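Local coordinates for glucosamine-6-phosphate deaminase (Bacillus subtilis, PDB 2BKX), which belongs to the glucosamine-6-phosphate isomerase/6-phosphogluconolactonase family, enzymes built on a Rossmann-like alpha/beta fold, and holds fructose-6-phosphate in its pocket, at residues A[141-155]-A[177-189]. Sequence-based numbering, arbitrary orientation.
Sequences FNEPGTSFKSRTHVV and KKALTMGIQTILS
Strands 153-155 and 178-181 pair as antiparallel neighbours at one end of the mixed sheet of this Rossmann-like fold, and the turn 146-151, with Asn142, packs on the start of helix 184-188. Strand 178-181 also pairs with strand 62-69, so it runs between two partners. His153 and Thr181 form a hydrogen-bonded pair, as do Val155 and Ala179; Val154 and Leu180 form the non-hydrogen-bonded pair between them. Leu180 and Val154 turn to the face covered by helix 109-122. Thr181 and Ala179 turn to the other face. There Phe141, whose side chain lies about 4 Å from the bound fructose-6-phosphate, brings CD1 to 3.5 Å from Ala179 CB. With chi1 at -174°, Thr181 swings OG1 opposite its backbone N, where it accepts an almost straight bond from Phe141 N and donates to Met182 O. Met182 O takes a second bond, 2.9 Å, from Asn142 ND2, which lies in the carbonyl plane. ND2 also bonds to Ile139 O, but the buried Asn142 OD1 has no hydrogen-bond partner; it lies at the edge of the His153 ring.

At the helix start, Gly183 is the N-cap residue. Ser150 reaches in from the loop: its OG accepts from Ile184 N at 2.9 Å and donates to Ser147 O, while its backbone O accepts from Gln185 N at 2.8 Å. Ile184 CD1 lies 3.8 Å from Phe148 CD1. Glu117 bridges both segments, bonding to Thr152 and Thr186 and forming a salt bridge with Arg151. The bent Arg151 chain (chi2 -79°) lies beside Gln185, whose CG sits 3.4 Å above the centre of the guanidinium plane. At the edge of that plane, a water accepts from Arg151 NH2 and hydrogen-bonds to Ser189 OG at 2.7 Å.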
loop_
_atom_site.group_PDB
_atom_site.type_symbol
_atom_site.label_atom_id
_atom_site.label_comp_id
_atom_site.label_asym_id
_atom_site.label_seq_id
_atom_site.Cartn_x
_atom_site.Cartn_y
_atom_site.Cartn_z
ATOM N N PHE A 141 1.189 6.828 4.074
ATOM C CA PHE A 141 1.056 7.590 5.328
ATOM C C PHE A 141 0.834 9.075 5.065
ATOM O O PHE A 141 1.264 9.963 5.842
ATOM C CB PHE A 141 2.219 7.347 6.282
ATOM C CG PHE A 141 2.206 5.995 6.966
ATOM C CD1 PHE A 141 3.400 5.356 7.149
ATOM C CD2 PHE A 141 1.039 5.416 7.484
ATOM C CE1 PHE A 141 3.468 4.143 7.870
ATOM C CE2 PHE A 141 1.104 4.184 8.170
ATOM C CZ PHE A 141 2.312 3.572 8.366
ATOM N N ASN A 142 0.129 9.352 3.970
ATOM C CA ASN A 142 -0.348 10.706 3.674
ATOM C C ASN A 142 -1.585 10.990 4.494
ATOM O O ASN A 142 -2.663 10.504 4.153
ATOM C CB ASN A 142 -0.631 10.860 2.181
ATOM C CG ASN A 142 0.592 10.636 1.354
ATOM O OD1 ASN A 142 1.458 11.521 1.263
ATOM N ND2 ASN A 142 0.666 9.490 0.707
ATOM N N GLU A 143 -1.384 11.691 5.621
ATOM C CA GLU A 143 -2.459 11.941 6.569
ATOM C C GLU A 143 -3.323 13.104 6.112
ATOM O O GLU A 143 -2.933 13.884 5.235
ATOM C CB GLU A 143 -1.893 12.225 7.953
ATOM C CG GLU A 143 -1.032 11.102 8.544
ATOM C CD GLU A 143 -1.765 9.937 9.153
ATOM O OE1 GLU A 143 -2.901 9.630 8.746
ATOM O OE2 GLU A 143 -1.231 9.293 10.099
ATOM N N PRO A 144 -4.510 13.260 6.722
ATOM C CA PRO A 144 -5.336 14.415 6.386
ATOM C C PRO A 144 -4.589 15.726 6.406
ATOM O O PRO A 144 -3.762 15.980 7.291
ATOM C CB PRO A 144 -6.422 14.348 7.456
ATOM C CG PRO A 144 -6.560 12.892 7.741
ATOM C CD PRO A 144 -5.172 12.366 7.684
ATOM N N GLY A 145 -4.847 16.519 5.368
ATOM C CA GLY A 145 -4.170 17.770 5.168
ATOM C C GLY A 145 -3.020 17.735 4.193
ATOM O O GLY A 145 -2.424 18.776 3.918
ATOM N N THR A 146 -2.678 16.551 3.672
ATOM C CA THR A 146 -1.566 16.440 2.768
ATOM C C THR A 146 -1.994 16.939 1.386
ATOM O O THR A 146 -3.054 16.587 0.878
ATOM C CB THR A 146 -1.105 14.963 2.674
ATOM O OG1 THR A 146 -0.700 14.490 3.963
ATOM C CG2 THR A 146 0.080 14.762 1.748
ATOM N N SER A 147 -1.151 17.743 0.772
ATOM C CA SER A 147 -1.377 18.153 -0.605
ATOM C C SER A 147 -1.477 16.982 -1.573
ATOM O O SER A 147 -0.688 16.015 -1.498
ATOM C CB SER A 147 -0.203 19.004 -1.091
ATOM O OG SER A 147 -0.360 19.369 -2.453
ATOM N N PHE A 148 -2.412 17.074 -2.526
ATOM C CA PHE A 148 -2.498 16.112 -3.599
ATOM C C PHE A 148 -1.276 16.151 -4.522
ATOM O O PHE A 148 -1.086 15.243 -5.326
ATOM C CB PHE A 148 -3.793 16.278 -4.388
ATOM C CG PHE A 148 -5.042 15.874 -3.640
ATOM C CD1 PHE A 148 -5.053 15.437 -2.327
ATOM C CD2 PHE A 148 -6.255 15.962 -4.298
ATOM C CE1 PHE A 148 -6.231 15.065 -1.721
ATOM C CE2 PHE A 148 -7.441 15.596 -3.655
ATOM C CZ PHE A 148 -7.413 15.158 -2.400
ATOM N N LYS A 149 -0.464 17.214 -4.448
ATOM C CA LYS A 149 0.771 17.301 -5.212
ATOM C C LYS A 149 1.979 16.714 -4.473
ATOM O O LYS A 149 3.112 16.733 -4.985
ATOM C CB LYS A 149 1.071 18.754 -5.595
ATOM C CG LYS A 149 0.010 19.343 -6.479
ATOM C CD LYS A 149 0.344 20.754 -6.966
ATOM C CE LYS A 149 -0.808 21.301 -7.815
ATOM N NZ LYS A 149 -0.436 22.496 -8.606
ATOM N N SER A 150 1.768 16.177 -3.268
ATOM C CA SER A 150 2.877 15.680 -2.479
ATOM C C SER A 150 3.634 14.559 -3.168
ATOM O O SER A 150 3.054 13.747 -3.900
ATOM C CB SER A 150 2.363 15.199 -1.128
ATOM O OG SER A 150 1.370 14.213 -1.220
ATOM N N ARG A 151 4.939 14.533 -2.895
ATOM C CA ARG A 151 5.866 13.515 -3.378
ATOM C C ARG A 151 6.403 12.743 -2.165
ATOM O O ARG A 151 5.927 12.965 -1.051
ATOM C CB ARG A 151 6.975 14.189 -4.184
ATOM C CG ARG A 151 6.459 14.814 -5.471
ATOM C CD ARG A 151 6.250 13.797 -6.551
ATOM N NE ARG A 151 5.801 14.426 -7.800
ATOM C CZ ARG A 151 5.660 13.779 -8.916
ATOM N NH1 ARG A 151 5.225 14.426 -10.006
ATOM N NH2 ARG A 151 5.889 12.481 -8.948
ATOM N N THR A 152 7.341 11.817 -2.369
ATOM C CA THR A 152 7.794 11.005 -1.256
ATOM C C THR A 152 8.359 11.950 -0.191
ATOM O O THR A 152 9.124 12.883 -0.510
ATOM C CB THR A 152 8.843 9.978 -1.727
ATOM O OG1 THR A 152 8.298 9.112 -2.747
ATOM C CG2 THR A 152 9.313 9.132 -0.602
ATOM N N HIS A 153 7.991 11.738 1.075
ATOM C CA HIS A 153 8.345 12.668 2.137
ATOM C C HIS A 153 8.282 12.030 3.506
ATOM O O HIS A 153 7.673 10.971 3.667
ATOM C CB HIS A 153 7.488 13.941 2.073
ATOM C CG HIS A 153 6.028 13.753 2.362
ATOM N ND1 HIS A 153 5.177 13.083 1.522
ATOM C CD2 HIS A 153 5.262 14.233 3.366
ATOM C CE1 HIS A 153 3.954 13.096 2.037
ATOM N NE2 HIS A 153 3.981 13.778 3.165
ATOM N N VAL A 154 8.918 12.718 4.462
ATOM C CA VAL A 154 8.888 12.395 5.874
ATOM C C VAL A 154 7.647 12.979 6.499
ATOM O O VAL A 154 7.335 14.138 6.299
ATOM C CB VAL A 154 10.129 12.927 6.598
ATOM C CG1 VAL A 154 10.130 12.535 8.080
ATOM C CG2 VAL A 154 11.372 12.372 5.940
ATOM N N VAL A 155 6.913 12.148 7.233
ATOM C CA VAL A 155 5.667 12.513 7.890
ATOM C C VAL A 155 5.666 12.183 9.358
ATOM O O VAL A 155 6.311 11.226 9.795
ATOM C CB VAL A 155 4.462 11.825 7.220
ATOM C CG1 VAL A 155 4.395 12.276 5.769
ATOM C CG2 VAL A 155 4.549 10.283 7.329
ATOM N N LYS A 177 6.942 7.443 15.734
ATOM C CA LYS A 177 6.253 8.706 15.559
ATOM C C LYS A 177 6.287 9.231 14.129
ATOM O O LYS A 177 5.464 10.047 13.765
ATOM C CB LYS A 177 6.822 9.741 16.511
ATOM C CG LYS A 177 6.413 9.454 17.973
ATOM C CD LYS A 177 6.979 10.419 18.957
ATOM C CE LYS A 177 6.390 10.106 20.298
ATOM N NZ LYS A 177 4.954 10.512 20.377
ATOM N N LYS A 178 7.269 8.778 13.354
ATOM C CA LYS A 178 7.426 9.273 11.990
ATOM C C LYS A 178 7.593 8.147 10.988
ATOM O O LYS A 178 7.908 7.021 11.353
ATOM C CB LYS A 178 8.630 10.235 11.885
ATOM C CG LYS A 178 8.536 11.469 12.831
ATOM C CD LYS A 178 9.708 12.410 12.659
ATOM C CE LYS A 178 9.415 13.764 13.226
ATOM N NZ LYS A 178 10.493 14.735 12.872
ATOM N N ALA A 179 7.441 8.502 9.719
ATOM C CA ALA A 179 7.570 7.557 8.641
ATOM C C ALA A 179 7.999 8.255 7.369
ATOM O O ALA A 179 7.946 9.471 7.270
ATOM C CB ALA A 179 6.260 6.833 8.437
ATOM N N LEU A 180 8.423 7.461 6.397
ATOM C CA LEU A 180 8.697 7.882 5.027
ATOM C C LEU A 180 7.600 7.295 4.145
ATOM O O LEU A 180 7.296 6.110 4.268
ATOM C CB LEU A 180 10.035 7.311 4.565
ATOM C CG LEU A 180 11.265 7.930 5.205
ATOM C CD1 LEU A 180 11.373 7.632 6.687
ATOM C CD2 LEU A 180 12.498 7.412 4.476
ATOM N N THR A 181 6.970 8.113 3.302
ATOM C CA THR A 181 5.879 7.630 2.454
ATOM C C THR A 181 5.934 8.255 1.061
ATOM O O THR A 181 6.246 9.427 0.892
ATOM C CB THR A 181 4.511 7.953 3.095
ATOM O OG1 THR A 181 3.457 7.353 2.325
ATOM C CG2 THR A 181 4.263 9.406 3.285
ATOM N N MET A 182 5.622 7.434 0.083
ATOM C CA MET A 182 5.268 7.926 -1.251
ATOM C C MET A 182 4.199 8.966 -1.064
ATOM O O MET A 182 3.331 8.812 -0.190
ATOM C CB MET A 182 4.660 6.827 -2.063
ATOM C CG MET A 182 5.594 5.935 -2.632
ATOM S SD MET A 182 4.600 4.806 -3.704
ATOM C CE MET A 182 5.798 4.001 -3.544
ATOM N N GLY A 183 4.248 10.039 -1.847
ATOM C CA GLY A 183 3.217 11.059 -1.747
ATOM C C GLY A 183 1.984 10.739 -2.559
ATOM O O GLY A 183 1.909 9.722 -3.280
ATOM N N ILE A 184 0.995 11.605 -2.436
ATOM C CA ILE A 184 -0.226 11.412 -3.178
ATOM C C ILE A 184 0.018 11.493 -4.688
ATOM O O ILE A 184 -0.536 10.696 -5.454
ATOM C CB ILE A 184 -1.334 12.360 -2.710
ATOM C CG1 ILE A 184 -1.673 12.086 -1.239
ATOM C CG2 ILE A 184 -2.568 12.267 -3.599
ATOM C CD1 ILE A 184 -2.670 12.986 -0.608
ATOM N N GLN A 185 0.848 12.442 -5.133
ATOM C CA GLN A 185 1.129 12.499 -6.550
ATOM C C GLN A 185 1.923 11.271 -7.004
ATOM O O GLN A 185 1.733 10.748 -8.106
ATOM C CB GLN A 185 1.862 13.786 -6.927
ATOM C CG GLN A 185 2.192 13.881 -8.386
ATOM C CD GLN A 185 0.991 13.940 -9.262
ATOM O OE1 GLN A 185 0.279 14.918 -9.244
ATOM N NE2 GLN A 185 0.781 12.902 -10.069
ATOM N N THR A 186 2.815 10.782 -6.150
ATOM C CA THR A 186 3.557 9.558 -6.458
ATOM C C THR A 186 2.589 8.383 -6.718
ATOM O O THR A 186 2.740 7.583 -7.658
ATOM C CB THR A 186 4.506 9.162 -5.293
ATOM O OG1 THR A 186 5.104 10.331 -4.714
ATOM C CG2 THR A 186 5.569 8.221 -5.786
ATOM N N ILE A 187 1.579 8.288 -5.859
ATOM C CA ILE A 187 0.543 7.245 -5.997
ATOM C C ILE A 187 -0.317 7.446 -7.268
ATOM O O ILE A 187 -0.553 6.511 -8.053
ATOM C CB ILE A 187 -0.320 7.217 -4.731
ATOM C CG1 ILE A 187 0.517 6.727 -3.536
ATOM C CG2 ILE A 187 -1.641 6.410 -4.932
ATOM C CD1 ILE A 187 -0.134 6.984 -2.183
ATOM N N LEU A 188 -0.735 8.690 -7.501
ATOM C CA LEU A 188 -1.600 9.012 -8.634
ATOM C C LEU A 188 -0.913 8.803 -9.972
ATOM O O LEU A 188 -1.584 8.646 -10.985
ATOM C CB LEU A 188 -2.098 10.440 -8.554
ATOM C CG LEU A 188 -3.150 10.712 -7.503
ATOM C CD1 LEU A 188 -3.428 12.195 -7.420
ATOM C CD2 LEU A 188 -4.455 9.932 -7.752
ATOM N N SER A 189 0.422 8.810 -10.004
ATOM C CA SER A 189 1.152 8.533 -11.237
ATOM C C SER A 189 1.106 7.080 -11.684
ATOM O O SER A 189 1.518 6.774 -12.796
ATOM C CB SER A 189 2.579 9.014 -11.077
ATOM O OG SER A 189 2.584 10.434 -10.981
HETATM O O HOH W 1 -1.938 15.585 -7.852
HETATM O O HOH W 2 5.117 11.231 -11.474
#